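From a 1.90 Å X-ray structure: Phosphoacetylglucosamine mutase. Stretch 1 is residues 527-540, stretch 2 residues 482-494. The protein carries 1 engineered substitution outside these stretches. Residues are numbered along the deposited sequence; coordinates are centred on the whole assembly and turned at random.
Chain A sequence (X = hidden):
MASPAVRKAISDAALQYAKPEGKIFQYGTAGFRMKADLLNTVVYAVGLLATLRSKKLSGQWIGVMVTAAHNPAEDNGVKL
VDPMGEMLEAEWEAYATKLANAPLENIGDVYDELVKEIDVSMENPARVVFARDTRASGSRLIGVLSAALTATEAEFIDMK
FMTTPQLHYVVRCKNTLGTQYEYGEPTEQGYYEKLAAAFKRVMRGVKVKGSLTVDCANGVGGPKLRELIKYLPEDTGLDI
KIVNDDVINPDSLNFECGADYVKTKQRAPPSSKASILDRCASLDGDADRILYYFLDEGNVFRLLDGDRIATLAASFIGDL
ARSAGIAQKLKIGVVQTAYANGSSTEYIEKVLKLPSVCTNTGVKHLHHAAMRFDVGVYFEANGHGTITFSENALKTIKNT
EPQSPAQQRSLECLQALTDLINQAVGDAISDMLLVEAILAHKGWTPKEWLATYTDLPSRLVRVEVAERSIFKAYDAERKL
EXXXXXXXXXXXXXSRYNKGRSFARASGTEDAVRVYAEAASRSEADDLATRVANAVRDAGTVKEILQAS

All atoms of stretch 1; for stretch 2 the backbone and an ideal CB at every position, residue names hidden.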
ATOM      1  N   ASP A 527       4.812  12.004 -26.330  1.00 17.68           N
ATOM      2  CA  ASP A 527       6.099  12.092 -27.054  1.00 18.29           C
ATOM      3  C   ASP A 527       7.279  12.020 -26.091  1.00 17.04           C
ATOM      4  O   ASP A 527       8.250  11.289 -26.307  1.00 16.77           O
ATOM      5  CB  ASP A 527       6.140  13.420 -27.803  1.00 15.33           C
ATOM      6  CG  ASP A 527       7.258  13.481 -28.850  1.00 19.91           C
ATOM      7  OD1 ASP A 527       7.503  12.413 -29.445  1.00 18.41           O
ATOM      8  OD2 ASP A 527       7.846  14.597 -29.046  1.00 20.15           O
ATOM      9  N   LEU A 528       7.163  12.743 -24.980  1.00 13.47           N
ATOM     10  CA  LEU A 528       8.238  12.757 -23.985  1.00 13.90           C
ATOM     11  C   LEU A 528       8.406  11.346 -23.420  1.00 14.58           C
ATOM     12  O   LEU A 528       9.537  10.826 -23.336  1.00 15.56           O
ATOM     13  CB  LEU A 528       7.891  13.777 -22.873  1.00 14.50           C
ATOM     14  CG  LEU A 528       8.905  13.827 -21.712  1.00 13.02           C
ATOM     15  CD1 LEU A 528      10.390  14.022 -22.083  1.00 13.51           C
ATOM     16  CD2 LEU A 528       8.420  15.007 -20.775  1.00 14.12           C
ATOM     17  N   ALA A 529       7.299  10.688 -23.087  1.00 15.65           N
ATOM     18  CA  ALA A 529       7.387   9.344 -22.476  1.00 15.04           C
ATOM     19  C   ALA A 529       8.038   8.370 -23.467  1.00 15.34           C
ATOM     20  O   ALA A 529       8.874   7.577 -23.066  1.00 14.23           O
ATOM     21  CB  ALA A 529       5.986   8.822 -22.156  1.00 16.06           C
ATOM     22  N   THR A 530       7.657   8.456 -24.754  1.00 14.03           N
ATOM     23  CA  THR A 530       8.163   7.492 -25.732  1.00 14.91           C
ATOM     24  C   THR A 530       9.655   7.760 -25.961  1.00 15.36           C
ATOM     25  O   THR A 530      10.462   6.815 -26.081  1.00 16.35           O
ATOM     26  CB  THR A 530       7.419   7.617 -27.064  1.00 16.09           C
ATOM     27  OG1 THR A 530       6.057   7.281 -26.856  1.00 16.96           O
ATOM     28  CG2 THR A 530       7.978   6.602 -28.177  1.00 19.27           C
ATOM     29  N   ARG A 531      10.052   9.027 -26.095  1.00 15.46           N
ATOM     30  CA  ARG A 531      11.484   9.335 -26.332  1.00 14.96           C
ATOM     31  C   ARG A 531      12.387   8.941 -25.155  1.00 14.47           C
ATOM     32  O   ARG A 531      13.546   8.385 -25.328  1.00 13.04           O
ATOM     33  CB  ARG A 531      11.688  10.862 -26.666  1.00 13.43           C
ATOM     34  CG  ARG A 531      11.076  11.205 -28.010  1.00 13.45           C
ATOM     35  CD  ARG A 531      11.172  12.713 -28.227  1.00 14.17           C
ATOM     36  NE  ARG A 531      10.590  13.192 -29.508  1.00 15.93           N
ATOM     37  CZ  ARG A 531      11.315  13.424 -30.626  1.00 18.02           C
ATOM     38  NH1 ARG A 531      12.631  13.145 -30.688  1.00 14.77           N
ATOM     39  NH2 ARG A 531      10.715  13.909 -31.692  1.00 16.24           N
ATOM     40  N   VAL A 532      11.875   9.194 -23.947  1.00 14.54           N
ATOM     41  CA  VAL A 532      12.608   8.751 -22.681  1.00 13.08           C
ATOM     42  C   VAL A 532      12.650   7.224 -22.650  1.00 14.38           C
ATOM     43  O   VAL A 532      13.730   6.634 -22.370  1.00 13.70           O
ATOM     44  CB  VAL A 532      11.960   9.350 -21.379  1.00 14.17           C
ATOM     45  CG1 VAL A 532      12.627   8.739 -20.118  1.00 12.36           C
ATOM     46  CG2 VAL A 532      12.194  10.894 -21.392  1.00 14.16           C
ATOM     47  N   ALA A 533      11.491   6.557 -22.878  1.00 13.43           N
ATOM     48  CA  ALA A 533      11.561   5.088 -22.845  1.00 14.69           C
ATOM     49  C   ALA A 533      12.579   4.511 -23.887  1.00 15.35           C
ATOM     50  O   ALA A 533      13.195   3.476 -23.634  1.00 14.97           O
ATOM     51  CB  ALA A 533      10.161   4.525 -23.138  1.00 16.72           C
ATOM     52  N   ASN A 534      12.622   5.095 -25.087  1.00 14.97           N
ATOM     53  CA  ASN A 534      13.587   4.575 -26.102  1.00 16.92           C
ATOM     54  C   ASN A 534      15.033   4.798 -25.634  1.00 17.99           C
ATOM     55  O   ASN A 534      15.858   3.938 -25.775  1.00 19.79           O
ATOM     56  CB  ASN A 534      13.361   5.274 -27.414  1.00 17.02           C
ATOM     57  CG  ASN A 534      12.136   4.712 -28.133  1.00 18.85           C
ATOM     58  OD1 ASN A 534      11.626   3.621 -27.795  1.00 17.71           O
ATOM     59  ND2 ASN A 534      11.677   5.435 -29.126  1.00 17.26           N
ATOM     60  N   ALA A 535      15.309   5.931 -25.016  1.00 16.03           N
ATOM     61  CA  ALA A 535      16.679   6.187 -24.407  1.00 16.27           C
ATOM     62  C   ALA A 535      17.029   5.190 -23.303  1.00 16.91           C
ATOM     63  O   ALA A 535      18.184   4.661 -23.219  1.00 16.73           O
ATOM     64  CB  ALA A 535      16.750   7.643 -23.911  1.00 15.24           C
ATOM     65  N   VAL A 536      16.030   4.825 -22.467  1.00 16.17           N
ATOM     66  CA  VAL A 536      16.237   3.805 -21.408  1.00 16.27           C
ATOM     67  C   VAL A 536      16.473   2.414 -22.018  1.00 19.89           C
ATOM     68  O   VAL A 536      17.346   1.690 -21.599  1.00 19.69           O
ATOM     69  CB  VAL A 536      14.935   3.743 -20.490  1.00 17.40           C
ATOM     70  CG1 VAL A 536      14.898   2.547 -19.547  1.00 17.15           C
ATOM     71  CG2 VAL A 536      14.766   5.068 -19.711  1.00 15.94           C
ATOM     72  N   ARG A 537      15.635   2.057 -22.985  1.00 21.77           N
ATOM     73  CA  ARG A 537      15.665   0.695 -23.578  1.00 28.18           C
ATOM     74  C   ARG A 537      17.023   0.499 -24.212  1.00 26.13           C
ATOM     75  O   ARG A 537      17.687  -0.466 -23.882  1.00 31.41           O
ATOM     76  CB  ARG A 537      14.523   0.481 -24.585  1.00 26.57           C
ATOM     77  CG  ARG A 537      14.173  -1.040 -24.717  1.00 34.78           C
ATOM     78  CD  ARG A 537      12.895  -1.243 -25.614  1.00 36.31           C
ATOM     79  NE  ARG A 537      11.620  -0.608 -25.135  1.00 33.95           N
ATOM     80  CZ  ARG A 537      11.121   0.586 -25.484  1.00 31.74           C
ATOM     81  NH1 ARG A 537      11.797   1.350 -26.293  1.00 37.34           N
ATOM     82  NH2 ARG A 537       9.925   1.035 -25.019  1.00 27.34           N
ATOM     83  N   ASP A 538      17.458   1.471 -24.987  1.00 25.42           N
ATOM     84  CA  ASP A 538      18.764   1.529 -25.584  1.00 32.04           C
ATOM     85  C   ASP A 538      19.897   1.356 -24.537  1.00 34.77           C
ATOM     86  O   ASP A 538      20.723   0.409 -24.641  1.00 31.97           O
ATOM     87  CB  ASP A 538      18.870   2.832 -26.378  1.00 33.23           C
ATOM     88  CG  ASP A 538      20.151   2.974 -27.145  1.00 51.71           C
ATOM     89  OD1 ASP A 538      21.172   2.383 -26.718  1.00 60.88           O
ATOM     90  OD2 ASP A 538      20.133   3.718 -28.175  1.00 51.82           O
ATOM     91  N   ALA A 539      19.903   2.177 -23.496  1.00 27.76           N
ATOM     92  CA  ALA A 539      20.887   2.005 -22.412  1.00 27.81           C
ATOM     93  C   ALA A 539      20.831   0.621 -21.696  1.00 28.75           C
ATOM     94  O   ALA A 539      21.874   0.146 -21.224  1.00 30.88           O
ATOM     95  CB  ALA A 539      20.726   3.152 -21.389  1.00 27.23           C
ATOM     96  N   GLY A 540      19.633  -0.002 -21.548  1.00 24.01           N
ATOM     97  CA  GLY A 540      19.506  -1.073 -20.578  1.00 29.61           C
ATOM     98  C   GLY A 540      19.705  -2.433 -21.206  1.00 39.73           C
ATOM     99  O   GLY A 540      19.524  -3.462 -20.560  1.00 40.51           O
ATOM    100  N   UNK A 482      23.150   6.599 -12.664  1.00 21.17           N
ATOM    101  CA  UNK A 482      23.670   5.594 -13.601  1.00 21.95           C
ATOM    102  C   UNK A 482      22.461   5.032 -14.376  1.00 20.49           C
ATOM    103  O   UNK A 482      21.388   4.953 -13.793  1.00 19.60           O
ATOM    104  CB  UNK A 482      24.434   4.487 -12.872  1.00 21.95           C
ATOM    105  N   UNK A 483      22.577   4.651 -15.653  1.00 21.82           N
ATOM    106  CA  UNK A 483      23.818   4.611 -16.450  1.00 23.23           C
ATOM    107  C   UNK A 483      24.359   6.028 -16.799  1.00 21.87           C
ATOM    108  O   UNK A 483      23.594   6.976 -16.868  1.00 20.10           O
ATOM    109  CB  UNK A 483      23.566   3.828 -17.740  1.00 23.23           C
ATOM    110  N   UNK A 484      25.699   6.161 -16.969  1.00 21.82           N
ATOM    111  CA  UNK A 484      26.334   7.487 -17.190  1.00 22.35           C
ATOM    112  C   UNK A 484      25.700   8.112 -18.412  1.00 20.99           C
ATOM    113  O   UNK A 484      25.479   7.396 -19.411  1.00 20.75           O
ATOM    114  CB  UNK A 484      27.849   7.372 -17.370  1.00 22.35           C
ATOM    115  N   UNK A 485      25.360   9.406 -18.335  1.00 18.83           N
ATOM    116  CA  UNK A 485      24.923  10.140 -19.538  1.00 18.66           C
ATOM    117  C   UNK A 485      23.403  10.097 -19.750  1.00 18.04           C
ATOM    118  O   UNK A 485      22.907  10.869 -20.480  1.00 18.54           O
ATOM    119  CB  UNK A 485      25.620   9.566 -20.773  1.00 18.66           C
ATOM    120  N   UNK A 486      22.668   9.164 -19.126  1.00 16.82           N
ATOM    121  CA  UNK A 486      21.230   9.005 -19.427  1.00 15.85           C
ATOM    122  C   UNK A 486      20.419  10.136 -18.799  1.00 16.11           C
ATOM    123  O   UNK A 486      19.509  10.644 -19.448  1.00 15.98           O
ATOM    124  CB  UNK A 486      20.719   7.654 -18.922  1.00 15.85           C
ATOM    125  N   UNK A 487      20.683  10.473 -17.529  1.00 15.99           N
ATOM    126  CA  UNK A 487      19.983  11.672 -16.937  1.00 15.84           C
ATOM    127  C   UNK A 487      20.122  12.980 -17.776  1.00 15.60           C
ATOM    128  O   UNK A 487      19.148  13.760 -17.961  1.00 17.13           O
ATOM    129  CB  UNK A 487      20.540  11.936 -15.537  1.00 15.84           C
ATOM    130  N   UNK A 488      21.314  13.211 -18.291  1.00 16.84           N
ATOM    131  CA  UNK A 488      21.566  14.307 -19.238  1.00 19.38           C
ATOM    132  C   UNK A 488      20.549  14.293 -20.388  1.00 18.23           C
ATOM    133  O   UNK A 488      19.967  15.339 -20.739  1.00 17.61           O
ATOM    134  CB  UNK A 488      22.987  14.208 -19.796  1.00 19.38           C
ATOM    135  N   UNK A 489      20.333  13.117 -20.971  1.00 18.13           N
ATOM    136  CA  UNK A 489      19.354  12.984 -22.093  1.00 17.25           C
ATOM    137  C   UNK A 489      17.953  13.315 -21.606  1.00 16.87           C
ATOM    138  O   UNK A 489      17.228  13.991 -22.277  1.00 14.99           O
ATOM    139  CB  UNK A 489      19.376  11.572 -22.681  1.00 17.25           C
ATOM    140  N   UNK A 490      17.576  12.772 -20.434  1.00 17.09           N
ATOM    141  CA  UNK A 490      16.231  12.983 -19.888  1.00 14.94           C
ATOM    142  C   UNK A 490      16.033  14.456 -19.590  1.00 14.98           C
ATOM    143  O   UNK A 490      14.982  14.967 -19.909  1.00 16.38           O
ATOM    144  CB  UNK A 490      16.009  12.147 -18.626  1.00 14.94           C
ATOM    145  N   UNK A 491      17.016  15.126 -18.963  1.00 14.91           N
ATOM    146  CA  UNK A 491      16.897  16.582 -18.704  1.00 17.99           C
ATOM    147  C   UNK A 491      16.705  17.361 -20.005  1.00 18.42           C
ATOM    148  O   UNK A 491      15.866  18.305 -20.071  1.00 18.05           O
ATOM    149  CB  UNK A 491      18.137  17.100 -17.973  1.00 17.99           C
ATOM    150  N   UNK A 492      17.514  16.994 -21.012  1.00 16.52           N
ATOM    151  CA  UNK A 492      17.412  17.689 -22.310  1.00 17.83           C
ATOM    152  C   UNK A 492      15.983  17.456 -22.948  1.00 18.00           C
ATOM    153  O   UNK A 492      15.311  18.419 -23.374  1.00 20.65           O
ATOM    154  CB  UNK A 492      18.510  17.190 -23.251  1.00 17.83           C
ATOM    155  N   UNK A 493      15.489  16.216 -22.946  1.00 16.66           N
ATOM    156  CA  UNK A 493      14.174  15.901 -23.534  1.00 16.66           C
ATOM    157  C   UNK A 493      13.055  16.655 -22.783  1.00 18.11           C
ATOM    158  O   UNK A 493      12.170  17.273 -23.420  1.00 18.48           O
ATOM    159  CB  UNK A 493      13.918  14.393 -23.492  1.00 16.66           C
ATOM    160  N   UNK A 494      13.068  16.611 -21.456  1.00 17.11           N
ATOM    161  CA  UNK A 494      11.892  17.191 -20.723  1.00 17.96           C
ATOM    162  C   UNK A 494      11.739  18.689 -20.927  1.00 17.52           C
ATOM    163  O   UNK A 494      10.617  19.200 -20.934  1.00 16.80           O
ATOM    164  CB  UNK A 494      12.015  16.916 -19.223  1.00 17.96           C
TER

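The helix of stretch 1, 527-539, and the helix 486-494 run nearly antiparallel (166° between N-to-C directions), with axes 10.2 Å apart at closest approach. That spacing leaves room for side chains of moderate size, and the offering from stretch 1 is largely apolar: L528, V532, A535, V536 and A539.

Position 482 has an ideal CB with no atom of stretch 1 within 5.5 Å, so almost anything fits; it is S482. At 483 the CB points toward stretch 1, 4.7 Å from A539 CB. The peptide before it is cis and phi is -70°, a combination that strongly favours proline, and P483 lays its CG 4.1 Å from A539 CB. Position 484 is out of reach; phi -57° and psi 135° allow many residues, proline among them, and P484 is found. At 485 phi is +91°, and a CB would jam against the preceding carbonyl O. Glycine is called for, and G485 takes the N-cap position.

The CB of 486 points toward stretch 1 but lies 5.1 Å from A539 CB, with the small A535 nearby: a gap for a long apolar side chain such as leucine or methionine. L486 (chi1 t, chi2 p) fills it, CD1 3.9 Å from A535 CB and CD2 4.2 Å from V536 CG2.

Positions 487 and 488 point into space free of stretch 1, where polar or small residues suit equally. They are Q487, whose NE2 donates to OD1 of residue 491 at 2.8 Å, and A488.

At 489 the CB points toward stretch 1, 4.9 Å from A535 CB. A long chain could pass this alanine, and a polar end would suit the carbonyl beyond. K489 does so: its CD is 4.5 Å from A535 CB, and a water accepts from K489 NZ (3.0 Å) and donates to A535 O (2.7 Å).

The sideways CB of 490 is 4.9 Å from V532 CG2, suiting valine, isoleucine or leucine. I490 sets CG1 4.1 Å from V532 CG1.

Positions 491 and 492 again have nothing of stretch 1 within 5.5 Å of their ideal CB atoms, so stretch 1 does not restrict the choice and polar, charged or small residues would all do. They are D491, whose OD1 accepts the bond from Q487 NE2, and S492.

The CB of 493 points toward stretch 1, 3.8 Å from L528 CD1 and 4.4 Å from V532 CG2. An apolar residue is expected, leucine or methionine. L493 has the largest covered area of stretch 2, 87 Å²; its CD1 lies 3.8 Å from V532 CG2 and 3.9 Å from R531 CB.

At 494 the CB is sideways, 4.4 Å from L528 CD2, so aliphatic or amphipathic chains would do. Q494 packs its CB 4.1 Å from L528 CD2, while its end leads away.

Stretch 2, residues 482-494: SPPGLQAKIDSLQ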
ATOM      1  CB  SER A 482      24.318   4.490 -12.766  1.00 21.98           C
ATOM      2  OG  SER A 482      24.745   3.422 -13.642  1.00 30.05           O
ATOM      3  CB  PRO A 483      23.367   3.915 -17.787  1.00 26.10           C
ATOM      4  CG  PRO A 483      21.997   3.407 -17.532  1.00 22.52           C
ATOM      5  CD  PRO A 483      21.405   4.250 -16.462  1.00 21.16           C
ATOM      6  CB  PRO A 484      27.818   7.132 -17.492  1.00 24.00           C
ATOM      7  CG  PRO A 484      28.005   5.808 -16.751  1.00 24.04           C
ATOM      8  CD  PRO A 484      26.691   5.065 -16.863  1.00 21.55           C
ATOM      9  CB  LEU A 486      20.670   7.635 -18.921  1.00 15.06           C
ATOM     10  CG  LEU A 486      19.148   7.398 -19.190  1.00 16.03           C
ATOM     11  CD1 LEU A 486      18.831   7.565 -20.668  1.00 16.25           C
ATOM     12  CD2 LEU A 486      18.760   6.016 -18.718  1.00 16.70           C
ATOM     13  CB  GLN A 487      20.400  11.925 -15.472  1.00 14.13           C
ATOM     14  CG  GLN A 487      19.478  13.022 -14.804  1.00 14.75           C
ATOM     15  CD  GLN A 487      18.059  12.558 -14.839  1.00 14.93           C
ATOM     16  OE1 GLN A 487      17.831  11.353 -14.580  1.00 15.34           O
ATOM     17  NE2 GLN A 487      17.062  13.481 -15.113  1.00 15.05           N
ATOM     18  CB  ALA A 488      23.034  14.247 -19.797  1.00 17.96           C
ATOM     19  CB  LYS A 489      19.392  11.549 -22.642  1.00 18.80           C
ATOM     20  CG  LYS A 489      20.751  11.209 -23.249  1.00 19.44           C
ATOM     21  CD  LYS A 489      20.664   9.789 -23.864  1.00 20.13           C
ATOM     22  CE  LYS A 489      22.053   9.404 -24.461  1.00 22.82           C
ATOM     23  NZ  LYS A 489      21.841   8.133 -25.282  1.00 27.17           N
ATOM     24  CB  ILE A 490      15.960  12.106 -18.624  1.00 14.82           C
ATOM     25  CG1 ILE A 490      16.062  10.589 -18.977  1.00 12.78           C
ATOM     26  CG2 ILE A 490      14.574  12.436 -18.007  1.00 15.28           C
ATOM     27  CD1 ILE A 490      15.919   9.607 -17.787  1.00 13.51           C
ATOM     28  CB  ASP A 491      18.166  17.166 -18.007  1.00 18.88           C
ATOM     29  CG  ASP A 491      18.308  16.676 -16.548  1.00 24.43           C
ATOM     30  OD1 ASP A 491      17.340  16.127 -15.983  1.00 23.82           O
ATOM     31  OD2 ASP A 491      19.386  16.786 -15.970  1.00 21.40           O
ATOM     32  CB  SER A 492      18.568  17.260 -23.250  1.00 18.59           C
ATOM     33  OG  SER A 492      18.305  17.867 -24.504  1.00 22.96           O
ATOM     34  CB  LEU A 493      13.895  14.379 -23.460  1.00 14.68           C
ATOM     35  CG  LEU A 493      14.706  13.554 -24.499  1.00 14.66           C
ATOM     36  CD1 LEU A 493      14.469  12.113 -24.241  1.00 14.08           C
ATOM     37  CD2 LEU A 493      14.138  13.857 -25.893  1.00 16.97           C
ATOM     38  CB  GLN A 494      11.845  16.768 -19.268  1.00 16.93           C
ATOM     39  CG  GLN A 494      12.911  17.365 -18.409  1.00 17.48           C
ATOM     40  CD  GLN A 494      12.921  16.881 -16.981  1.00 17.90           C
ATOM     41  OE1 GLN A 494      12.095  16.053 -16.531  1.00 15.74           O
ATOM     42  NE2 GLN A 494      13.902  17.394 -16.219  1.00 18.10           N
TER
HETATM   43  O   HOH W   1      20.419   5.802 -24.130  1.00 26.47           O
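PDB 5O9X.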